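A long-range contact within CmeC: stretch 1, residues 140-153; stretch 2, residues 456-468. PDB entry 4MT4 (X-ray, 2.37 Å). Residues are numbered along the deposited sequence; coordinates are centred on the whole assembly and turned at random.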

# COMPACT_ATOMS: atom_id res chain seq x y z
N GLY B 140 -0.64 13.60 -19.27
CA GLY B 140 0.09 12.96 -18.19
C GLY B 140 0.85 13.99 -17.38
O GLY B 140 0.97 13.87 -16.16
N PHE B 141 1.38 15.00 -18.06
CA PHE B 141 2.10 16.09 -17.40
C PHE B 141 1.15 16.96 -16.59
O PHE B 141 1.45 17.33 -15.46
CB PHE B 141 2.86 16.94 -18.42
CG PHE B 141 3.36 18.24 -17.85
CD1 PHE B 141 4.43 18.25 -16.96
CD2 PHE B 141 2.76 19.44 -18.19
CE1 PHE B 141 4.89 19.44 -16.43
CE2 PHE B 141 3.22 20.64 -17.66
CZ PHE B 141 4.29 20.63 -16.78
N LYS B 142 0.00 17.29 -17.18
CA LYS B 142 -1.02 18.08 -16.50
C LYS B 142 -1.53 17.35 -15.27
O LYS B 142 -1.86 17.98 -14.26
CB LYS B 142 -2.18 18.40 -17.44
CG LYS B 142 -1.86 19.44 -18.50
CD LYS B 142 -3.11 19.84 -19.27
CE LYS B 142 -2.82 20.97 -20.26
NZ LYS B 142 -4.06 21.42 -20.97
N ALA B 143 -1.59 16.03 -15.35
CA ALA B 143 -2.01 15.21 -14.23
C ALA B 143 -0.97 15.24 -13.12
O ALA B 143 -1.30 15.22 -11.94
CB ALA B 143 -2.27 13.78 -14.68
N SER B 144 0.30 15.30 -13.51
CA SER B 144 1.40 15.36 -12.56
C SER B 144 1.42 16.71 -11.84
O SER B 144 1.85 16.80 -10.69
CB SER B 144 2.74 15.12 -13.25
OG SER B 144 3.06 16.17 -14.14
N GLU B 145 0.95 17.75 -12.52
CA GLU B 145 0.86 19.07 -11.92
C GLU B 145 -0.24 19.11 -10.86
O GLU B 145 -0.05 19.66 -9.77
CB GLU B 145 0.59 20.14 -12.99
CG GLU B 145 1.79 20.47 -13.85
CD GLU B 145 1.50 21.60 -14.83
OE1 GLU B 145 0.46 21.54 -15.52
OE2 GLU B 145 2.32 22.54 -14.90
N TYR B 146 -1.38 18.50 -11.18
CA TYR B 146 -2.49 18.41 -10.24
C TYR B 146 -2.15 17.48 -9.08
O TYR B 146 -2.61 17.69 -7.96
CB TYR B 146 -3.75 17.92 -10.96
CG TYR B 146 -4.30 18.90 -11.98
CD1 TYR B 146 -4.22 20.27 -11.76
CD2 TYR B 146 -4.89 18.45 -13.15
CE1 TYR B 146 -4.72 21.17 -12.69
CE2 TYR B 146 -5.39 19.34 -14.09
CZ TYR B 146 -5.30 20.70 -13.85
OH TYR B 146 -5.80 21.59 -14.77
N ASP B 147 -1.34 16.47 -9.37
CA ASP B 147 -0.86 15.56 -8.33
C ASP B 147 0.08 16.28 -7.37
O ASP B 147 0.13 15.96 -6.19
CB ASP B 147 -0.15 14.35 -8.95
CG ASP B 147 -1.12 13.30 -9.46
OD1 ASP B 147 -2.29 13.31 -9.04
OD2 ASP B 147 -0.70 12.46 -10.29
N TYR B 148 0.82 17.25 -7.89
CA TYR B 148 1.72 18.05 -7.06
C TYR B 148 0.92 18.97 -6.15
O TYR B 148 1.26 19.15 -4.98
CB TYR B 148 2.68 18.86 -7.92
CG TYR B 148 3.53 19.84 -7.12
CD1 TYR B 148 4.61 19.40 -6.37
CD2 TYR B 148 3.24 21.20 -7.12
CE1 TYR B 148 5.38 20.28 -5.64
CE2 TYR B 148 4.01 22.09 -6.40
CZ TYR B 148 5.08 21.63 -5.66
OH TYR B 148 5.85 22.51 -4.94
N GLU B 149 -0.13 19.57 -6.70
CA GLU B 149 -1.02 20.43 -5.93
C GLU B 149 -1.72 19.63 -4.84
O GLU B 149 -1.90 20.11 -3.72
CB GLU B 149 -2.05 21.10 -6.84
CG GLU B 149 -1.45 22.03 -7.89
CD GLU B 149 -1.09 23.39 -7.33
OE1 GLU B 149 -1.09 23.56 -6.09
OE2 GLU B 149 -0.81 24.30 -8.14
N ALA B 150 -2.12 18.41 -5.18
CA ALA B 150 -2.76 17.51 -4.23
C ALA B 150 -1.78 17.12 -3.13
O ALA B 150 -2.15 17.03 -1.96
CB ALA B 150 -3.29 16.28 -4.94
N ALA B 151 -0.53 16.89 -3.52
CA ALA B 151 0.51 16.52 -2.57
C ALA B 151 0.85 17.69 -1.66
O ALA B 151 1.09 17.50 -0.46
CB ALA B 151 1.75 16.03 -3.30
N ARG B 152 0.86 18.89 -2.22
CA ARG B 152 1.16 20.10 -1.45
C ARG B 152 0.11 20.32 -0.38
O ARG B 152 0.44 20.54 0.79
CB ARG B 152 1.24 21.32 -2.38
CG ARG B 152 1.85 22.55 -1.73
CD ARG B 152 1.93 23.70 -2.72
NE ARG B 152 2.84 24.76 -2.27
CZ ARG B 152 2.46 25.80 -1.54
NH1 ARG B 152 3.36 26.71 -1.18
NH2 ARG B 152 1.20 25.94 -1.17
N LEU B 153 -1.16 20.25 -0.78
CA LEU B 153 -2.27 20.41 0.15
C LEU B 153 -2.24 19.35 1.25
O LEU B 153 -2.49 19.65 2.42
CB LEU B 153 -3.60 20.34 -0.61
CG LEU B 153 -4.88 20.32 0.23
CD1 LEU B 153 -4.98 21.54 1.13
CD2 LEU B 153 -6.11 20.21 -0.67
N THR B 456 -1.76 26.87 -13.88
CA THR B 456 -1.21 25.92 -12.93
C THR B 456 0.32 25.96 -12.89
O THR B 456 0.92 25.95 -11.81
CB THR B 456 -1.66 24.48 -13.25
OG1 THR B 456 -3.08 24.45 -13.44
CG2 THR B 456 -1.29 23.54 -12.11
N SER B 457 0.94 26.01 -14.06
CA SER B 457 2.39 26.03 -14.17
C SER B 457 2.98 27.27 -13.51
O SER B 457 3.97 27.20 -12.78
CB SER B 457 2.82 25.95 -15.63
OG SER B 457 2.34 24.77 -16.25
N LYS B 458 2.36 28.42 -13.78
CA LYS B 458 2.79 29.68 -13.18
C LYS B 458 2.58 29.67 -11.67
O LYS B 458 3.42 30.17 -10.92
CB LYS B 458 2.02 30.84 -13.82
CG LYS B 458 2.09 32.14 -13.04
CD LYS B 458 1.23 33.21 -13.69
CE LYS B 458 1.02 34.38 -12.75
NZ LYS B 458 0.27 33.98 -11.52
N ASN B 459 1.47 29.08 -11.23
CA ASN B 459 1.18 28.97 -9.80
C ASN B 459 2.16 28.03 -9.10
O ASN B 459 2.64 28.34 -8.01
CB ASN B 459 -0.25 28.48 -9.59
CG ASN B 459 -1.28 29.56 -9.83
OD1 ASN B 459 -0.99 30.75 -9.69
ND2 ASN B 459 -2.49 29.16 -10.21
N ILE B 460 2.45 26.89 -9.72
CA ILE B 460 3.36 25.91 -9.15
C ILE B 460 4.76 26.49 -8.97
O ILE B 460 5.38 26.32 -7.92
CB ILE B 460 3.44 24.64 -10.02
CG1 ILE B 460 2.17 23.80 -9.85
CG2 ILE B 460 4.66 23.81 -9.67
CD1 ILE B 460 2.14 22.55 -10.70
N LYS B 461 5.25 27.19 -9.99
CA LYS B 461 6.56 27.81 -9.93
C LYS B 461 6.61 28.89 -8.85
O LYS B 461 7.62 29.03 -8.15
CB LYS B 461 6.94 28.40 -11.29
CG LYS B 461 8.29 29.09 -11.31
CD LYS B 461 8.75 29.41 -12.73
CE LYS B 461 10.15 29.99 -12.73
NZ LYS B 461 10.69 30.16 -14.11
N GLU B 462 5.53 29.64 -8.71
CA GLU B 462 5.46 30.72 -7.72
C GLU B 462 5.42 30.18 -6.29
O GLU B 462 6.03 30.77 -5.39
CB GLU B 462 4.23 31.60 -7.99
CG GLU B 462 3.89 32.57 -6.87
CD GLU B 462 5.03 33.52 -6.54
OE1 GLU B 462 5.71 33.98 -7.47
OE2 GLU B 462 5.23 33.80 -5.34
N GLU B 463 4.72 29.07 -6.08
CA GLU B 463 4.52 28.54 -4.74
C GLU B 463 5.62 27.55 -4.32
O GLU B 463 5.68 27.14 -3.16
CB GLU B 463 3.15 27.86 -4.63
CG GLU B 463 3.03 26.57 -5.43
CD GLU B 463 1.61 26.07 -5.51
OE1 GLU B 463 0.71 26.71 -4.93
OE2 GLU B 463 1.38 25.03 -6.17
N SER B 464 6.48 27.18 -5.27
CA SER B 464 7.57 26.25 -4.99
C SER B 464 8.90 26.99 -4.88
O SER B 464 9.97 26.39 -5.01
CB SER B 464 7.66 25.18 -6.07
OG SER B 464 6.43 24.52 -6.24
N LYS B 465 8.82 28.29 -4.63
CA LYS B 465 9.99 29.17 -4.54
C LYS B 465 11.02 28.69 -3.52
O LYS B 465 12.23 28.75 -3.78
CB LYS B 465 9.53 30.59 -4.19
CG LYS B 465 8.35 30.60 -3.24
CD LYS B 465 7.91 32.01 -2.87
CE LYS B 465 8.78 32.60 -1.77
NZ LYS B 465 8.10 33.73 -1.09
N ASN B 466 10.55 28.23 -2.37
CA ASN B 466 11.44 27.88 -1.27
C ASN B 466 11.70 26.38 -1.14
O ASN B 466 12.34 25.93 -0.19
CB ASN B 466 10.88 28.41 0.05
CG ASN B 466 10.77 29.93 0.07
OD1 ASN B 466 9.73 30.48 0.44
ND2 ASN B 466 11.84 30.60 -0.34
N LEU B 467 11.19 25.60 -2.09
CA LEU B 467 11.40 24.16 -2.07
C LEU B 467 12.88 23.83 -2.21
O LEU B 467 13.50 24.17 -3.22
CB LEU B 467 10.59 23.47 -3.17
CG LEU B 467 10.59 21.94 -3.17
CD1 LEU B 467 9.97 21.41 -1.88
CD2 LEU B 467 9.85 21.40 -4.39
N ASP B 468 13.44 23.18 -1.20
CA ASP B 468 14.87 22.90 -1.17
C ASP B 468 15.24 21.81 -2.17
O ASP B 468 15.01 20.62 -1.93
CB ASP B 468 15.31 22.48 0.24
CG ASP B 468 16.81 22.57 0.44
OD1 ASP B 468 17.57 22.19 -0.47
OD2 ASP B 468 17.24 23.04 1.52
O HOH W 1 5.28 23.91 -2.75

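Two carboxylates meet across this contact: Glu 149 OE1 lies 2.9 Å from Glu 463 OE2, a close approach of like charges with no hydrogen bond assigned; the protonation state is not visible. Arg 152 partly offsets this charge. Its NH1 donates to the backbone O of Glu 463 (3.1 Å), at the end of the second helix, and one face of its guanidinium covers Glu 463 CB; the salt bridge from Arg 152 NH2 to Glu 463 OE1 is long, 3.9 Å, and acts through charge alone. A water accepts from Arg 152 NE (2.6 Å), donates to Glu 463 O (3.3 Å) and also bonds Tyr 148 OH (2.7 Å). Tyr 148, chi1 t, reaches across so that its OH forms a very short 2.5 Å hydrogen bond with Ser 464 OG, which itself donates to Ile 460 O (2.7 Å). Next along the interface, buried Ile 460 packs its CG2 against Tyr 148 CE2 (3.8 Å) and its CD1 against Glu 145 CB (3.7 Å). Glu 145 thus lends its methylene to the apolar patch, while its OE2 accepts from Ser 457 OG (2.6 Å). Thr 456 adds its methyl, with CG2 4.0 Å from Glu 145 CB. The helices cross at 41°, with axes 10.7 Å apart at closest; the two stretches together bury 540 Å².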